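Local structure of Myo-inositol dehydrogenase (Corynebacterium glutamicum, 3EUW) at residues A251-H263 / Q270-Y282. The protein probably catalyses the NAD-dependent oxidation of myo-inositol, acting as an inositol 2-dehydrogenase. Residues are numbered along the deposited sequence; the frame is centred on the assembly and turned at random.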
loop_
_atom_site.group_PDB
_atom_site.type_symbol
_atom_site.label_atom_id
_atom_site.label_comp_id
_atom_site.label_asym_id
_atom_site.label_seq_id
_atom_site.Cartn_x
_atom_site.Cartn_y
_atom_site.Cartn_z
ATOM N N ALA A 251 2.857 11.356 6.386
ATOM C CA ALA A 251 2.773 11.661 4.973
ATOM C C ALA A 251 1.363 11.371 4.485
ATOM O O ALA A 251 0.682 10.508 5.040
ATOM C CB ALA A 251 3.795 10.830 4.189
ATOM N N ALA A 252 0.936 12.111 3.464
ATOM C CA ALA A 252 -0.378 11.946 2.877
ATOM C C ALA A 252 -0.238 11.448 1.447
ATOM O O ALA A 252 0.513 12.011 0.656
ATOM C CB ALA A 252 -1.149 13.271 2.894
ATOM N N ASP A 253 -0.963 10.377 1.135
ATOM C CA ASP A 253 -0.947 9.791 -0.196
ATOM C C ASP A 253 -1.939 10.545 -1.054
ATOM O O ASP A 253 -2.672 11.416 -0.572
ATOM C CB ASP A 253 -1.393 8.319 -0.166
ATOM C CG ASP A 253 -0.416 7.408 0.553
ATOM O OD1 ASP A 253 0.801 7.477 0.271
ATOM O OD2 ASP A 253 -0.877 6.600 1.395
ATOM N N ASN A 254 -1.973 10.182 -2.331
ATOM C CA ASN A 254 -2.906 10.772 -3.268
ATOM C C ASN A 254 -4.230 10.045 -3.110
ATOM O O ASN A 254 -4.294 9.006 -2.458
ATOM C CB ASN A 254 -2.388 10.626 -4.693
ATOM C CG ASN A 254 -1.388 11.708 -5.055
ATOM O OD1 ASN A 254 -1.686 12.898 -4.926
ATOM N ND2 ASN A 254 -0.202 11.308 -5.513
ATOM N N ILE A 255 -5.283 10.593 -3.705
ATOM C CA ILE A 255 -6.602 9.991 -3.615
ATOM C C ILE A 255 -7.097 9.515 -4.970
ATOM O O ILE A 255 -6.909 10.180 -5.991
ATOM C CB ILE A 255 -7.631 10.991 -3.014
ATOM C CG1 ILE A 255 -7.165 11.439 -1.621
ATOM C CG2 ILE A 255 -9.008 10.344 -2.933
ATOM C CD1 ILE A 255 -8.148 12.377 -0.901
ATOM N N ARG A 256 -7.742 8.353 -4.957
ATOM C CA ARG A 256 -8.285 7.726 -6.152
ATOM C C ARG A 256 -9.805 7.637 -6.020
ATOM O O ARG A 256 -10.337 7.711 -4.914
ATOM C CB ARG A 256 -7.677 6.322 -6.304
ATOM C CG ARG A 256 -6.175 6.340 -6.557
ATOM C CD ARG A 256 -5.513 4.996 -6.296
ATOM N NE ARG A 256 -5.147 4.848 -4.886
ATOM C CZ ARG A 256 -5.656 3.935 -4.060
ATOM N NH1 ARG A 256 -6.562 3.065 -4.489
ATOM N NH2 ARG A 256 -5.255 3.895 -2.794
ATOM N N PRO A 257 -10.525 7.479 -7.148
ATOM C CA PRO A 257 -11.991 7.389 -7.091
ATOM C C PRO A 257 -12.549 6.099 -6.468
ATOM O O PRO A 257 -13.681 6.088 -5.991
ATOM C CB PRO A 257 -12.412 7.565 -8.557
ATOM C CG PRO A 257 -11.267 6.967 -9.319
ATOM C CD PRO A 257 -10.044 7.454 -8.546
ATOM N N THR A 258 -11.760 5.024 -6.473
ATOM C CA THR A 258 -12.188 3.746 -5.894
ATOM C C THR A 258 -10.983 3.096 -5.225
ATOM O O THR A 258 -9.845 3.493 -5.476
ATOM C CB THR A 258 -12.709 2.743 -6.970
ATOM O OG1 THR A 258 -11.595 2.197 -7.694
ATOM C CG2 THR A 258 -13.656 3.420 -7.955
ATOM N N THR A 259 -11.228 2.093 -4.386
ATOM C CA THR A 259 -10.144 1.385 -3.708
ATOM C C THR A 259 -9.772 0.121 -4.491
ATOM O O THR A 259 -9.145 -0.787 -3.950
ATOM C CB THR A 259 -10.551 0.944 -2.288
ATOM O OG1 THR A 259 -11.698 0.089 -2.371
ATOM C CG2 THR A 259 -10.866 2.146 -1.411
ATOM N N VAL A 260 -10.160 0.066 -5.761
ATOM C CA VAL A 260 -9.887 -1.105 -6.587
ATOM C C VAL A 260 -8.434 -1.305 -7.009
ATOM O O VAL A 260 -7.742 -0.369 -7.399
ATOM C CB VAL A 260 -10.752 -1.100 -7.873
ATOM C CG1 VAL A 260 -10.501 -2.373 -8.683
ATOM C CG2 VAL A 260 -12.218 -0.991 -7.512
ATOM N N ARG A 261 -7.984 -2.552 -6.925
ATOM C CA ARG A 261 -6.632 -2.916 -7.332
ATOM C C ARG A 261 -6.687 -4.157 -8.208
ATOM O O ARG A 261 -7.398 -5.114 -7.900
ATOM C CB ARG A 261 -5.757 -3.186 -6.113
ATOM C CG ARG A 261 -5.333 -1.925 -5.386
ATOM C CD ARG A 261 -4.622 -2.255 -4.091
ATOM N NE ARG A 261 -4.256 -1.048 -3.363
ATOM C CZ ARG A 261 -3.235 -0.266 -3.689
ATOM N NH1 ARG A 261 -2.473 -0.573 -4.733
ATOM N NH2 ARG A 261 -2.981 0.822 -2.971
ATOM N N LYS A 262 -5.942 -4.135 -9.306
ATOM C CA LYS A 262 -5.912 -5.264 -10.220
ATOM C C LYS A 262 -4.555 -5.963 -10.179
ATOM O O LYS A 262 -3.507 -5.319 -10.054
ATOM C CB LYS A 262 -6.219 -4.809 -11.651
ATOM C CG LYS A 262 -6.303 -5.972 -12.630
ATOM C CD LYS A 262 -6.810 -5.567 -14.007
ATOM C CE LYS A 262 -5.790 -4.743 -14.759
ATOM N NZ LYS A 262 -6.288 -4.382 -16.111
ATOM N N HIS A 263 -4.585 -7.283 -10.275
ATOM C CA HIS A 263 -3.366 -8.076 -10.263
ATOM C C HIS A 263 -3.425 -9.089 -11.391
ATOM O O HIS A 263 -4.363 -9.870 -11.473
ATOM C CB HIS A 263 -3.217 -8.818 -8.935
ATOM C CG HIS A 263 -3.404 -7.951 -7.729
ATOM N ND1 HIS A 263 -4.639 -7.477 -7.339
ATOM C CD2 HIS A 263 -2.519 -7.498 -6.810
ATOM C CE1 HIS A 263 -4.508 -6.776 -6.227
ATOM N NE2 HIS A 263 -3.232 -6.773 -5.885
ATOM N N GLN A 270 -2.313 -2.774 -9.057
ATOM C CA GLN A 270 -2.707 -1.722 -9.993
ATOM C C GLN A 270 -3.924 -0.962 -9.475
ATOM O O GLN A 270 -5.005 -1.523 -9.345
ATOM C CB GLN A 270 -3.024 -2.316 -11.360
ATOM C CG GLN A 270 -1.854 -3.035 -12.010
ATOM C CD GLN A 270 -2.155 -3.406 -13.444
ATOM O OE1 GLN A 270 -2.401 -2.538 -14.274
ATOM N NE2 GLN A 270 -2.152 -4.700 -13.742
ATOM N N ALA A 271 -3.743 0.317 -9.172
ATOM C CA ALA A 271 -4.835 1.140 -8.666
ATOM C C ALA A 271 -5.262 2.130 -9.743
ATOM O O ALA A 271 -4.572 2.274 -10.754
ATOM C CB ALA A 271 -4.391 1.875 -7.403
ATOM N N ASP A 272 -6.399 2.795 -9.542
ATOM C CA ASP A 272 -6.867 3.771 -10.521
ATOM C C ASP A 272 -5.912 4.954 -10.597
ATOM O O ASP A 272 -5.136 5.211 -9.667
ATOM C CB ASP A 272 -8.232 4.388 -10.160
ATOM C CG ASP A 272 -9.285 3.372 -9.753
ATOM O OD1 ASP A 272 -9.375 2.287 -10.363
ATOM O OD2 ASP A 272 -10.051 3.697 -8.821
ATOM N N PRO A 273 -5.944 5.679 -11.725
ATOM C CA PRO A 273 -5.080 6.848 -11.844
ATOM C C PRO A 273 -5.699 7.731 -10.750
ATOM O O PRO A 273 -6.881 7.565 -10.419
ATOM C CB PRO A 273 -5.403 7.371 -13.245
ATOM C CG PRO A 273 -5.714 6.118 -14.003
ATOM C CD PRO A 273 -6.569 5.349 -13.018
ATOM N N ILE A 274 -4.940 8.650 -10.180
ATOM C CA ILE A 274 -5.504 9.476 -9.122
ATOM C C ILE A 274 -6.392 10.574 -9.698
ATOM O O ILE A 274 -6.394 10.793 -10.905
ATOM C CB ILE A 274 -4.391 10.085 -8.277
ATOM C CG1 ILE A 274 -3.571 11.081 -9.112
ATOM C CG2 ILE A 274 -3.500 8.957 -7.757
ATOM C CD1 ILE A 274 -2.474 11.811 -8.309
ATOM N N PHE A 275 -7.154 11.259 -8.849
ATOM C CA PHE A 275 -8.022 12.326 -9.340
ATOM C C PHE A 275 -7.270 13.289 -10.255
ATOM O O PHE A 275 -6.136 13.694 -9.970
ATOM C CB PHE A 275 -8.665 13.087 -8.185
ATOM C CG PHE A 275 -9.864 12.401 -7.609
ATOM C CD1 PHE A 275 -10.881 11.943 -8.443
ATOM C CD2 PHE A 275 -9.986 12.215 -6.235
ATOM C CE1 PHE A 275 -12.001 11.310 -7.915
ATOM C CE2 PHE A 275 -11.100 11.586 -5.698
ATOM C CZ PHE A 275 -12.110 11.132 -6.538
ATOM N N ASN A 276 -7.920 13.647 -11.356
ATOM C CA ASN A 276 -7.334 14.516 -12.360
ATOM C C ASN A 276 -7.696 15.989 -12.220
ATOM O O ASN A 276 -6.968 16.852 -12.698
ATOM C CB ASN A 276 -7.762 14.047 -13.751
ATOM C CG ASN A 276 -6.996 14.742 -14.854
ATOM O OD1 ASN A 276 -5.869 14.356 -15.175
ATOM N ND2 ASN A 276 -7.590 15.787 -15.428
ATOM N N PHE A 277 -8.823 16.271 -11.580
ATOM C CA PHE A 277 -9.283 17.645 -11.429
ATOM C C PHE A 277 -9.268 18.121 -9.981
ATOM O O PHE A 277 -9.656 17.393 -9.057
ATOM C CB PHE A 277 -10.688 17.770 -12.017
ATOM C CG PHE A 277 -10.772 17.359 -13.461
ATOM C CD1 PHE A 277 -10.148 18.115 -14.454
ATOM C CD2 PHE A 277 -11.462 16.207 -13.832
ATOM C CE1 PHE A 277 -10.212 17.725 -15.803
ATOM C CE2 PHE A 277 -11.530 15.809 -15.174
ATOM C CZ PHE A 277 -10.904 16.572 -16.159
ATOM N N PHE A 278 -8.821 19.354 -9.791
ATOM C CA PHE A 278 -8.731 19.912 -8.453
ATOM C C PHE A 278 -10.077 19.911 -7.739
ATOM O O PHE A 278 -10.142 19.617 -6.551
ATOM C CB PHE A 278 -8.132 21.326 -8.507
ATOM C CG PHE A 278 -8.975 22.327 -9.250
ATOM C CD1 PHE A 278 -10.029 22.981 -8.613
ATOM C CD2 PHE A 278 -8.718 22.613 -10.591
ATOM C CE1 PHE A 278 -10.818 23.905 -9.302
ATOM C CE2 PHE A 278 -9.501 23.536 -11.290
ATOM C CZ PHE A 278 -10.550 24.182 -10.647
ATOM N N LEU A 279 -11.150 20.200 -8.470
ATOM C CA LEU A 279 -12.480 20.248 -7.869
ATOM C C LEU A 279 -12.855 18.916 -7.235
ATOM O O LEU A 279 -13.561 18.879 -6.234
ATOM C CB LEU A 279 -13.525 20.659 -8.917
ATOM C CG LEU A 279 -13.937 19.654 -9.998
ATOM C CD1 LEU A 279 -15.051 18.767 -9.452
ATOM C CD2 LEU A 279 -14.426 20.390 -11.248
ATOM N N GLU A 280 -12.373 17.822 -7.810
ATOM C CA GLU A 280 -12.668 16.503 -7.268
ATOM C C GLU A 280 -11.761 16.154 -6.091
ATOM O O GLU A 280 -12.218 15.637 -5.067
ATOM C CB GLU A 280 -12.493 15.426 -8.338
ATOM C CG GLU A 280 -13.384 15.544 -9.550
ATOM C CD GLU A 280 -13.214 14.348 -10.478
ATOM O OE1 GLU A 280 -12.075 14.119 -10.956
ATOM O OE2 GLU A 280 -14.212 13.632 -10.720
ATOM N N ARG A 281 -10.470 16.411 -6.250
ATOM C CA ARG A 281 -9.512 16.108 -5.198
ATOM C C ARG A 281 -9.853 16.880 -3.937
ATOM O O ARG A 281 -9.780 16.347 -2.838
ATOM C CB ARG A 281 -8.091 16.467 -5.646
ATOM C CG ARG A 281 -7.055 16.361 -4.530
ATOM C CD ARG A 281 -7.001 14.952 -3.930
ATOM N NE ARG A 281 -6.108 14.902 -2.782
ATOM C CZ ARG A 281 -6.379 15.433 -1.592
ATOM N NH1 ARG A 281 -7.532 16.058 -1.373
ATOM N NH2 ARG A 281 -5.490 15.352 -0.617
ATOM N N TYR A 282 -10.255 18.135 -4.106
ATOM C CA TYR A 282 -10.561 18.977 -2.967
ATOM C C TYR A 282 -12.034 19.209 -2.656
ATOM O O TYR A 282 -12.397 20.228 -2.072
ATOM C CB TYR A 282 -9.817 20.309 -3.123
ATOM C CG TYR A 282 -8.325 20.110 -2.993
ATOM C CD1 TYR A 282 -7.787 19.528 -1.845
ATOM C CD2 TYR A 282 -7.456 20.445 -4.034
ATOM C CE1 TYR A 282 -6.426 19.276 -1.734
ATOM C CE2 TYR A 282 -6.086 20.200 -3.935
ATOM C CZ TYR A 282 -5.580 19.616 -2.784
ATOM O OH TYR A 282 -4.234 19.363 -2.687
HETATM O O HOH W 1 -3.306 13.832 -1.645
HETATM O O HOH W 2 -4.403 13.191 -4.723
HETATM O O HOH W 3 -7.805 2.225 -6.946
HETATM O O HOH W 4 -11.710 1.238 -10.291
HETATM O O HOH W 5 -7.949 0.077 -10.427
HETATM O O HOH W 6 -3.039 -4.719 -16.628
#
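A two-stranded antiparallel beta hairpin projects from the C-terminal domain, and Lys262 and Gln270 form its hydrogen-bonded pair. Lys262 N donates to Gln270 O at 2.8 Å, and Gln270 N returns a bond to Lys262 O at 3.0 Å. The two side chains share one face of the hairpin, where Lys262 CE rests against the Gln270 amide. The Lys262 ammonium itself makes a salt bridge with Glu142 of the second subunit.

Further in, the strands part around Asp272. Its OD2 accepts a weak bond from Thr258 N and lies close to Thr258 OG1. Thr258 OG1, set between its own backbone N and carbonyl carbon (chi1 75°), accepts from Val260 N at 3.2 Å, an ST turn. Water 3 bridges the two segments: it accepts from Asp272 N and Arg256 NH1 and donates to the carbonyls of Thr258 and Val260. Arg256 lays its CD against Ala271 CB (3.5 Å).

The base of the hairpin leads back to the large mixed sheet of this domain, in which 248-252 is an outermost strand within the chain. Here Phe275 N donates to Ile255 O at 3.1 Å, nearly straight at 167°. The Phe275 ring takes the Arg256-Pro257 peptide over one face and Glu280 CB over the other. Ile255 CD1 sits over the centre of the Arg281 guanidinium, 3.6 Å from CZ, with Tyr282 on the opposite face. The edge of that group meets waters 1 and 2, and its NH1 forms a salt bridge with Asp128. Arg261, Lys262 and His263 also pair with a strand of the second subunit, while Ala271 makes backbone hydrogen bonds to the third.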